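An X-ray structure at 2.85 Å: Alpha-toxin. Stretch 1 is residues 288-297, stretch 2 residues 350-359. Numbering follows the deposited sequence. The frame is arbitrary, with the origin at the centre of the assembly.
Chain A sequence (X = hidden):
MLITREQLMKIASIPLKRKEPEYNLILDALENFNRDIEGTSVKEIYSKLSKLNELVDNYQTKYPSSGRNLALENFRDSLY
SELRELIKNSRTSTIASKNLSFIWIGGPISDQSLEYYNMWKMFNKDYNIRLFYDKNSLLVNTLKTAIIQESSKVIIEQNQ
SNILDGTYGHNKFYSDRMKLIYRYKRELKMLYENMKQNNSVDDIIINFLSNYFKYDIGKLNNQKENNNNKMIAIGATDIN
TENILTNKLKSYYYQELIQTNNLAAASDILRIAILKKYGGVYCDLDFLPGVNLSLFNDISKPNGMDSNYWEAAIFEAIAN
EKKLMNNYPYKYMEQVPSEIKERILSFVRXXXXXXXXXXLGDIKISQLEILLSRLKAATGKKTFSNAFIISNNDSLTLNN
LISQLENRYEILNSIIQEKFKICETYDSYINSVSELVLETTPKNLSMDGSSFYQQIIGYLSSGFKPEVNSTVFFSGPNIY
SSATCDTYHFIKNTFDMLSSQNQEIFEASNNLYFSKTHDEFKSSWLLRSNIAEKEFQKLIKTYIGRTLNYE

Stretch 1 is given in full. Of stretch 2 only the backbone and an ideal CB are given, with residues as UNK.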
# COMPACT_ATOMS: atom_id res chain seq x y z
N LEU A 288 0.17 -15.36 5.42
CA LEU A 288 0.35 -16.77 5.17
C LEU A 288 -0.84 -17.23 4.39
O LEU A 288 -1.83 -16.50 4.33
CB LEU A 288 0.45 -17.53 6.49
CG LEU A 288 1.80 -17.43 7.21
CD1 LEU A 288 1.70 -17.92 8.63
CD2 LEU A 288 2.86 -18.22 6.47
N PRO A 289 -0.76 -18.41 3.76
CA PRO A 289 -1.94 -18.96 3.09
C PRO A 289 -3.16 -19.00 4.00
O PRO A 289 -3.02 -19.11 5.21
CB PRO A 289 -1.51 -20.38 2.71
CG PRO A 289 -0.17 -20.59 3.29
CD PRO A 289 0.42 -19.26 3.57
N GLY A 290 -4.34 -18.88 3.40
CA GLY A 290 -5.60 -18.83 4.14
C GLY A 290 -5.89 -20.07 4.95
O GLY A 290 -5.74 -21.19 4.47
N VAL A 291 -6.31 -19.87 6.20
CA VAL A 291 -6.69 -20.97 7.09
C VAL A 291 -8.20 -21.11 7.16
O VAL A 291 -8.94 -20.12 7.18
CB VAL A 291 -6.10 -20.84 8.52
CG1 VAL A 291 -4.58 -20.65 8.49
CG2 VAL A 291 -6.74 -19.70 9.26
N ASN A 292 -8.65 -22.36 7.21
CA ASN A 292 -10.06 -22.69 7.30
C ASN A 292 -10.61 -22.49 8.72
O ASN A 292 -10.89 -23.47 9.42
CB ASN A 292 -10.25 -24.13 6.86
CG ASN A 292 -11.63 -24.39 6.31
OD1 ASN A 292 -12.62 -23.87 6.81
ND2 ASN A 292 -11.69 -25.22 5.27
N LEU A 293 -10.78 -21.24 9.15
CA LEU A 293 -11.22 -20.93 10.51
C LEU A 293 -12.64 -21.41 10.86
O LEU A 293 -12.94 -21.64 12.04
CB LEU A 293 -11.09 -19.43 10.80
CG LEU A 293 -9.68 -18.88 11.05
CD1 LEU A 293 -9.71 -17.37 11.20
CD2 LEU A 293 -8.99 -19.55 12.25
N SER A 294 -13.50 -21.57 9.85
CA SER A 294 -14.85 -22.09 10.05
C SER A 294 -14.87 -23.37 10.88
O SER A 294 -15.65 -23.48 11.83
CB SER A 294 -15.55 -22.34 8.72
OG SER A 294 -16.19 -21.15 8.28
N LEU A 295 -14.01 -24.32 10.54
CA LEU A 295 -14.01 -25.63 11.19
C LEU A 295 -13.91 -25.54 12.71
O LEU A 295 -14.34 -26.44 13.43
CB LEU A 295 -12.89 -26.51 10.60
CG LEU A 295 -12.93 -26.75 9.09
CD1 LEU A 295 -11.64 -27.40 8.60
CD2 LEU A 295 -14.14 -27.58 8.67
N PHE A 296 -13.36 -24.42 13.20
CA PHE A 296 -13.15 -24.20 14.63
C PHE A 296 -14.28 -23.36 15.24
O PHE A 296 -14.06 -22.63 16.22
CB PHE A 296 -11.79 -23.53 14.86
CG PHE A 296 -10.62 -24.35 14.38
CD1 PHE A 296 -10.30 -24.43 13.03
CD2 PHE A 296 -9.83 -25.05 15.29
CE1 PHE A 296 -9.23 -25.19 12.59
CE2 PHE A 296 -8.75 -25.81 14.86
CZ PHE A 296 -8.45 -25.88 13.50
N ASN A 297 -15.47 -23.46 14.65
CA ASN A 297 -16.64 -22.71 15.13
C ASN A 297 -17.34 -23.33 16.33
O ASN A 297 -17.94 -22.62 17.13
CB ASN A 297 -17.63 -22.46 13.99
CG ASN A 297 -17.29 -21.22 13.19
OD1 ASN A 297 -16.26 -20.59 13.41
ND2 ASN A 297 -18.16 -20.86 12.26
N UNK A 350 -7.11 -34.56 14.06
CA UNK A 350 -8.16 -35.39 13.46
C UNK A 350 -8.71 -34.86 12.13
O UNK A 350 -9.60 -35.46 11.53
CB UNK A 350 -9.32 -35.53 14.45
N UNK A 351 -8.16 -33.74 11.67
CA UNK A 351 -8.50 -33.18 10.36
C UNK A 351 -7.33 -33.25 9.40
O UNK A 351 -6.18 -33.17 9.82
CB UNK A 351 -8.96 -31.73 10.50
N UNK A 352 -7.62 -33.42 8.12
CA UNK A 352 -6.60 -33.46 7.07
C UNK A 352 -5.94 -32.08 6.92
O UNK A 352 -6.56 -31.05 7.19
CB UNK A 352 -7.21 -33.91 5.74
N UNK A 353 -4.68 -32.09 6.48
CA UNK A 353 -3.88 -30.87 6.33
C UNK A 353 -4.42 -29.91 5.26
O UNK A 353 -4.37 -28.69 5.43
CB UNK A 353 -2.44 -31.25 5.99
N UNK A 354 -4.95 -30.47 4.17
CA UNK A 354 -5.48 -29.68 3.05
C UNK A 354 -6.91 -29.25 3.32
O UNK A 354 -7.52 -28.51 2.55
CB UNK A 354 -5.41 -30.48 1.75
N UNK A 355 -7.44 -29.73 4.43
CA UNK A 355 -8.74 -29.32 4.89
C UNK A 355 -8.57 -28.07 5.77
O UNK A 355 -9.50 -27.26 5.91
CB UNK A 355 -9.43 -30.45 5.65
N UNK A 356 -7.37 -27.90 6.32
CA UNK A 356 -7.08 -26.82 7.26
C UNK A 356 -6.52 -25.58 6.60
O UNK A 356 -6.94 -24.46 6.91
CB UNK A 356 -6.10 -27.31 8.32
N UNK A 357 -5.56 -25.78 5.70
CA UNK A 357 -4.93 -24.68 4.96
C UNK A 357 -5.48 -24.67 3.54
O UNK A 357 -5.50 -25.71 2.88
CB UNK A 357 -3.41 -24.82 4.95
N UNK A 358 -5.90 -23.50 3.09
CA UNK A 358 -6.51 -23.35 1.78
C UNK A 358 -5.48 -22.97 0.70
O UNK A 358 -4.60 -22.13 0.95
CB UNK A 358 -7.62 -22.29 1.85
N UNK A 359 -5.55 -23.61 -0.49
CA UNK A 359 -4.73 -23.19 -1.62
C UNK A 359 -5.35 -21.99 -2.32
O UNK A 359 -6.55 -21.78 -2.19
CB UNK A 359 -4.55 -24.34 -2.61

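Two backbone hydrogen bonds fix the register of the stretches. The amide at 358 donates to Gly290 O (N to O, 2.7 Å), and Asn292 N donates to the carbonyl O at 356 (2.7 Å). Both are nearly straight, at 172°. They frame a single beta bridge between Val291 and position 357.

Position 350 has nothing of stretch 1 near its CB. Many residues would suit; it is Asn350.

At 351 the CB points toward stretch 1, 5.4 Å from Leu295 CD1. The backbone is extended. A medium or large side chain, apolar or aromatic, could reach that methyl. The residue is His351. Its ND1 lies 4.0 Å from Leu295 CD1, a van der Waals contact.

Position 352 is out of reach of stretch 1 and comes just before a helical turn. Asp, Asn, Ser or Thr would suit as a cap. Asp352 fills the role: its OD1 accepts from the amide N at 354 at 3.0 Å.

Positions 353 and 354 carry helical backbone angles and find no partner in stretch 1. The choice is wide. They are Ile353 and Asn354.

At 355 the CB points sideways, 4.8 Å from Leu295 CD1. The carbonyl O here accepts a weak hydrogen bond from Asn292 ND2 (3.1 Å, 127°), whatever the side chain. A small or medium residue, polar or apolar, would fit. It is Asp355. Its end comes nearer than its CB, with OD1 3.5 Å from Leu295 CD1.

At 356 the CB points away, 5.4 Å from Asn292 CB. The Phe296 ring offers an apolar surface to a side chain long enough to reach it. Leu, Met or Ile could serve. Leu356 does so: CD2 sits 3.7 Å from Phe296 CZ, at the ring edge. Its carbonyl O also takes a CA-H contact from Val291 CA at 3.5 Å.

At 357 the backbone is extended and the CB again points away, yet Pro289 CB is 5.3 Å off. Pro289 and Val291 offer apolar carbons, so a beta-branched aliphatic residue suits, and Leu or Met might. Ile357 uses both branches. CG2 meets Pro289 CB, and CD1 meets Val291 CG1, each at 3.8 Å.

At 358 the CB points sideways, 3.4 Å from Gly290 O. Proline would lose the N-H, and with it the hydrogen bond to Gly290 O. An apolar chain could turn along Asn292. Leu358, with chi1 m and chi2 p, places CD1 3.5 Å from Asn292 CB.

At 359 the CB points away and meets nothing; many residues would suit, and phi near -80° allows proline. It is Pro359.

Stretch 2 (350-359) NHDINDLILP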
# COMPACT_ATOMS: atom_id res chain seq x y z
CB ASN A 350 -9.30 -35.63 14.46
CG ASN A 350 -8.90 -36.58 15.58
OD1 ASN A 350 -9.09 -36.28 16.76
ND2 ASN A 350 -8.33 -37.73 15.21
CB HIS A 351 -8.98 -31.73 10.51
CG HIS A 351 -10.41 -31.62 10.94
ND1 HIS A 351 -11.39 -31.04 10.15
CD2 HIS A 351 -11.04 -32.01 12.08
CE1 HIS A 351 -12.55 -31.09 10.78
NE2 HIS A 351 -12.37 -31.67 11.95
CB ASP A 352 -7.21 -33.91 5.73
CG ASP A 352 -6.14 -34.30 4.70
OD1 ASP A 352 -5.59 -33.41 4.00
OD2 ASP A 352 -5.84 -35.52 4.59
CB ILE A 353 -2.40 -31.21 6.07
CG1 ILE A 353 -1.49 -30.08 6.56
CG2 ILE A 353 -2.14 -31.59 4.60
CD1 ILE A 353 -0.11 -30.58 6.99
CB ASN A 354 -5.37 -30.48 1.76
CG ASN A 354 -3.93 -30.79 1.39
OD1 ASN A 354 -3.10 -29.88 1.28
ND2 ASN A 354 -3.63 -32.07 1.21
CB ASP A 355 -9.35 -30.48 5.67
CG ASP A 355 -10.84 -30.32 5.91
OD1 ASP A 355 -11.39 -29.23 5.63
OD2 ASP A 355 -11.46 -31.30 6.40
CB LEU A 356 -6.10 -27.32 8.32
CG LEU A 356 -6.63 -28.32 9.34
CD1 LEU A 356 -5.49 -29.16 9.89
CD2 LEU A 356 -7.36 -27.59 10.45
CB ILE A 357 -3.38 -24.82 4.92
CG1 ILE A 357 -2.78 -25.03 6.31
CG2 ILE A 357 -2.75 -23.62 4.22
CD1 ILE A 357 -3.05 -23.92 7.31
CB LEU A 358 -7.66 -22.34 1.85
CG LEU A 358 -9.04 -22.86 2.31
CD1 LEU A 358 -9.02 -23.51 3.68
CD2 LEU A 358 -10.08 -21.76 2.29
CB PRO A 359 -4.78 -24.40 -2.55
CG PRO A 359 -6.08 -25.03 -2.27
CD PRO A 359 -6.37 -24.79 -0.81
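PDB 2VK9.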